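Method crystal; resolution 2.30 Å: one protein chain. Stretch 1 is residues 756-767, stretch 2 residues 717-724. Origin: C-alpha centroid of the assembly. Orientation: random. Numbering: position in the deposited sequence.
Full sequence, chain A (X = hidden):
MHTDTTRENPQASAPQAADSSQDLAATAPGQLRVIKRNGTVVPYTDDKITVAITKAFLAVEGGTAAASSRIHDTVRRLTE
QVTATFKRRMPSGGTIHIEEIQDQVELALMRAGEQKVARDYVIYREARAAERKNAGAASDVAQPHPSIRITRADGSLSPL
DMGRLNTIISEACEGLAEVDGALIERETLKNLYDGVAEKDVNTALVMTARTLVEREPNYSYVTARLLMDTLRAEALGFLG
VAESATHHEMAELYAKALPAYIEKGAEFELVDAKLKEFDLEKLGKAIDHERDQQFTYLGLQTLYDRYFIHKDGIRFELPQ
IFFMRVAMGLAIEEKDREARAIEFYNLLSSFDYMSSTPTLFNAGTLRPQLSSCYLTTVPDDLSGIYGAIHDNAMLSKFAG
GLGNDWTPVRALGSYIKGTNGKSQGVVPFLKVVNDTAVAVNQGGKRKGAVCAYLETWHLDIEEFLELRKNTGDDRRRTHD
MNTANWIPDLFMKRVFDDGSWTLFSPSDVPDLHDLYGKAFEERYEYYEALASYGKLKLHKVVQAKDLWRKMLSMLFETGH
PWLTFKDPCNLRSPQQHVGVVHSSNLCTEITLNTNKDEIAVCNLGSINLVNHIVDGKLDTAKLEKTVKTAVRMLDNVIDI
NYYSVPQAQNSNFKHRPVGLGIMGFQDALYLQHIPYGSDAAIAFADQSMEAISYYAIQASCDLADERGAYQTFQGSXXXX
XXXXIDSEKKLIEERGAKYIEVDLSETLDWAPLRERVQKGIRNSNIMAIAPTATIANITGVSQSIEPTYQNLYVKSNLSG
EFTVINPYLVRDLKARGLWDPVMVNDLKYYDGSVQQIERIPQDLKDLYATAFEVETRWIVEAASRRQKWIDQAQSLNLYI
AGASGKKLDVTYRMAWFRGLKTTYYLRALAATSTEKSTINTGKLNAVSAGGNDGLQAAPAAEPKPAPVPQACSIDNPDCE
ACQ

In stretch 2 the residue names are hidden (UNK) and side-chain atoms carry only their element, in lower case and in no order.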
# COMPACT_ATOMS: atom_id res chain seq x y z
N ARG A 756 -46.43 45.71 -2.08
CA ARG A 756 -45.65 46.95 -2.12
C ARG A 756 -44.40 46.81 -2.98
O ARG A 756 -43.94 47.79 -3.57
CB ARG A 756 -45.26 47.39 -0.71
CG ARG A 756 -44.35 48.62 -0.69
CD ARG A 756 -44.60 49.52 0.51
NE ARG A 756 -43.81 49.15 1.68
CZ ARG A 756 -42.82 49.87 2.20
NH1 ARG A 756 -42.46 51.03 1.66
NH2 ARG A 756 -42.18 49.42 3.27
N VAL A 757 -43.84 45.60 -3.05
CA VAL A 757 -42.62 45.41 -3.84
C VAL A 757 -42.90 45.66 -5.31
O VAL A 757 -42.07 46.23 -6.03
CB VAL A 757 -42.04 44.00 -3.60
CG1 VAL A 757 -43.04 42.94 -4.02
CG2 VAL A 757 -40.74 43.83 -4.36
N GLN A 758 -44.08 45.26 -5.79
CA GLN A 758 -44.40 45.43 -7.20
C GLN A 758 -44.45 46.90 -7.60
O GLN A 758 -44.38 47.22 -8.79
CB GLN A 758 -45.73 44.75 -7.53
CG GLN A 758 -45.71 43.25 -7.29
CD GLN A 758 -47.04 42.59 -7.56
OE1 GLN A 758 -47.71 42.90 -8.55
NE2 GLN A 758 -47.45 41.69 -6.68
N LYS A 759 -44.57 47.81 -6.62
CA LYS A 759 -44.56 49.24 -6.89
C LYS A 759 -43.16 49.81 -7.02
O LYS A 759 -43.01 50.93 -7.51
CB LYS A 759 -45.33 49.97 -5.79
CG LYS A 759 -46.83 49.71 -5.82
CD LYS A 759 -47.46 49.72 -4.43
CE LYS A 759 -47.36 51.08 -3.76
NZ LYS A 759 -47.92 51.04 -2.39
N GLY A 760 -42.13 49.08 -6.59
CA GLY A 760 -40.76 49.54 -6.75
C GLY A 760 -39.88 49.25 -5.55
O GLY A 760 -40.30 49.44 -4.40
N ILE A 761 -38.65 48.79 -5.80
CA ILE A 761 -37.63 48.73 -4.77
C ILE A 761 -36.35 49.35 -5.32
O ILE A 761 -36.19 49.54 -6.53
CB ILE A 761 -37.36 47.29 -4.26
CG1 ILE A 761 -36.87 46.38 -5.38
CG2 ILE A 761 -38.61 46.72 -3.62
CD1 ILE A 761 -36.46 45.02 -4.88
N ARG A 762 -35.44 49.65 -4.40
CA ARG A 762 -34.25 50.42 -4.72
C ARG A 762 -33.09 49.55 -5.21
O ARG A 762 -32.16 50.09 -5.83
CB ARG A 762 -33.81 51.20 -3.48
CG ARG A 762 -32.55 52.04 -3.62
CD ARG A 762 -32.69 53.13 -4.67
NE ARG A 762 -31.51 54.00 -4.67
CZ ARG A 762 -31.32 54.98 -5.54
NH1 ARG A 762 -32.21 55.23 -6.48
NH2 ARG A 762 -30.22 55.72 -5.46
N ASN A 763 -33.13 48.24 -4.97
CA ASN A 763 -31.98 47.38 -5.20
C ASN A 763 -32.40 46.08 -5.87
O ASN A 763 -33.37 45.45 -5.43
CB ASN A 763 -31.26 47.09 -3.88
CG ASN A 763 -30.98 48.34 -3.08
OD1 ASN A 763 -31.71 48.69 -2.15
ND2 ASN A 763 -29.90 49.03 -3.43
N SER A 764 -31.67 45.69 -6.91
CA SER A 764 -32.01 44.46 -7.64
C SER A 764 -31.74 43.22 -6.80
O SER A 764 -32.47 42.23 -6.92
CB SER A 764 -31.20 44.39 -8.94
OG SER A 764 -29.81 44.40 -8.68
N ASN A 765 -30.71 43.25 -5.97
CA ASN A 765 -30.40 42.18 -5.04
C ASN A 765 -30.11 42.81 -3.68
O ASN A 765 -29.55 43.91 -3.60
CB ASN A 765 -29.21 41.33 -5.51
CG ASN A 765 -29.55 40.46 -6.72
OD1 ASN A 765 -29.86 39.28 -6.57
ND2 ASN A 765 -29.48 41.03 -7.91
N ILE A 766 -30.49 42.10 -2.61
CA ILE A 766 -30.43 42.64 -1.25
C ILE A 766 -29.44 41.86 -0.39
O ILE A 766 -28.63 42.45 0.33
CB ILE A 766 -31.82 42.66 -0.59
CG1 ILE A 766 -32.90 43.18 -1.54
CG2 ILE A 766 -31.77 43.52 0.66
CD1 ILE A 766 -32.83 44.65 -1.81
N MET A 767 -29.52 40.53 -0.41
CA MET A 767 -28.91 39.70 0.61
C MET A 767 -27.87 38.75 0.02
O MET A 767 -28.05 38.21 -1.07
CB MET A 767 -29.98 38.89 1.33
CG MET A 767 -31.09 39.74 1.91
SD MET A 767 -32.53 38.75 2.30
CE MET A 767 -31.91 37.85 3.72
N UNK A 717 -38.16 40.15 -11.20
CA UNK A 717 -39.04 39.32 -10.39
C UNK A 717 -39.79 40.15 -9.37
O UNK A 717 -40.96 39.90 -9.07
c UNK A 717 -38.25 38.21 -9.70
c UNK A 717 -38.71 36.44 -11.44
c UNK A 717 -37.65 37.11 -10.58
c UNK A 717 -36.96 36.07 -9.71
N UNK A 718 -39.13 41.18 -8.82
CA UNK A 718 -39.80 42.05 -7.86
C UNK A 718 -41.02 42.71 -8.49
O UNK A 718 -42.06 42.86 -7.83
c UNK A 718 -37.50 42.61 -6.89
c UNK A 718 -37.24 41.87 -5.69
c UNK A 718 -38.83 43.12 -7.36
c UNK A 718 -36.30 42.77 -7.52
c UNK A 718 -36.05 40.46 -3.60
n UNK A 718 -35.30 42.18 -6.78
c UNK A 718 -35.85 41.62 -5.65
c UNK A 718 -35.25 40.91 -4.61
c UNK A 718 -37.43 40.70 -3.61
c UNK A 718 -38.04 41.40 -4.64
N UNK A 719 -40.92 43.10 -9.76
CA UNK A 719 -42.07 43.68 -10.46
C UNK A 719 -43.20 42.67 -10.59
O UNK A 719 -44.37 43.05 -10.59
c UNK A 719 -41.66 44.17 -11.85
o UNK A 719 -40.62 45.13 -11.78
N UNK A 720 -42.86 41.39 -10.71
CA UNK A 720 -43.85 40.34 -10.89
C UNK A 720 -44.37 39.79 -9.57
O UNK A 720 -45.16 38.84 -9.57
o UNK A 720 -42.31 37.33 -13.64
c UNK A 720 -43.25 39.19 -11.70
c UNK A 720 -41.87 38.48 -13.67
c UNK A 720 -42.60 39.62 -13.00
n UNK A 720 -40.72 38.78 -14.26
N UNK A 721 -43.95 40.36 -8.44
CA UNK A 721 -44.37 39.85 -7.15
C UNK A 721 -43.82 38.47 -6.84
O UNK A 721 -44.45 37.72 -6.08
N UNK A 722 -42.67 38.12 -7.41
CA UNK A 722 -42.04 36.83 -7.17
C UNK A 722 -40.87 37.09 -6.23
O UNK A 722 -39.79 37.54 -6.66
c UNK A 722 -40.91 34.83 -8.17
c UNK A 722 -41.59 36.17 -8.47
c UNK A 722 -42.79 35.97 -9.39
c UNK A 722 -42.43 35.44 -10.77
N UNK A 723 -41.08 36.83 -4.94
CA UNK A 723 -40.06 37.01 -3.92
C UNK A 723 -39.19 35.76 -3.85
O UNK A 723 -39.47 34.78 -4.55
c UNK A 723 -40.72 37.29 -2.56
c UNK A 723 -41.81 38.36 -2.58
c UNK A 723 -42.37 38.60 -1.19
c UNK A 723 -41.28 39.65 -3.16
N UNK A 724 -38.13 35.75 -3.04
CA UNK A 724 -37.31 34.53 -2.95
C UNK A 724 -38.10 33.29 -2.57
O UNK A 724 -37.86 32.22 -3.14
c UNK A 724 -36.11 36.36 -2.03
c UNK A 724 -37.48 36.89 -2.37
c UNK A 724 -36.27 34.90 -1.88

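Position 717 carries four side-chain carbons, forked at the second; the side chain is out of reach of stretch 1 and makes no contact. A fork one carbon beyond CB identifies Leu717. Its backbone O accepts from the N of position 722 at 3.0 Å and, weakly, from the N of position 720 at 2.9 Å.

At position 718 one carbon leads to fused five- and six-membered rings holding eight carbons and one nitrogen. The CA-to-CB bond points sideways, yet the ring end comes nearer to stretch 1. Val757 CG2 lies 3.6 Å from the CB of position 718, and Ile761 CD1 is 3.3 Å from the ring carbon that CB carries. The ring nitrogen lies 2.8 Å from Ser764 O. The ring system is an indole, and the residue is Trp718. Its NE1 donates a hydrogen bond to Ser764 O (163° at the hydrogen), with the acceptor near the ring plane, where an indole N-H points.

Position 719 has one carbon and then one oxygen, with CB directed away from stretch 1. The side-chain oxygen is hydrogen-bonded elsewhere in the structure, while the backbone O of position 719 lies 3.6 Å from Gln758 CG. This is Ser719.

Position 720 has three carbons in a row, the third bearing one oxygen and one nitrogen. The side chain makes no contact with stretch 1, though the backbone C of position 720 is 4.4 Å from Gln758 CG. The amide is that of Gln720.

Position 721 has no side-chain atoms, and its backbone N lies 3.6 Å from Gln758 CG; hence Gly721. Its phi of 67° by itself favours glycine, and an ideal CB would fall 2.5 Å from Gln758 NE2, a clash. The N of Gly721 donates a hydrogen bond to Trp718 O at 3.2 Å, within the type I turn from Trp718 to Gly721.

Position 722 has four carbons forked at the first, one arm two carbons long; its CA-to-CB bond points away and it makes no contact. The branching defines Ile722.

Position 723 again has four carbons, but forked at the second, and a terminal carbon of position 723 meets Val757 CG1 at 3.8 Å. This is Leu723, at the N-cap position before a helix.

At position 724 three carbons close a ring onto the backbone N, out of reach of stretch 1, giving Pro724, the first residue of that helix in the stretch.

The contact, burying 411 Å² in total, centres on Trp718, which has the largest covered area. Ile761 CD1 sits 3.2 Å from the centroid of the Trp718 five-membered ring, only 9° off the normal, a CH-pi contact over one face, while the bond to Ser764 O fixes the edge. Alongside, the turn's backbone packs against Gln758, whose CA makes a CA-H...O contact with Trp718 O at 3.5 Å.

Stretch 2 (717-724) LWSQGILP
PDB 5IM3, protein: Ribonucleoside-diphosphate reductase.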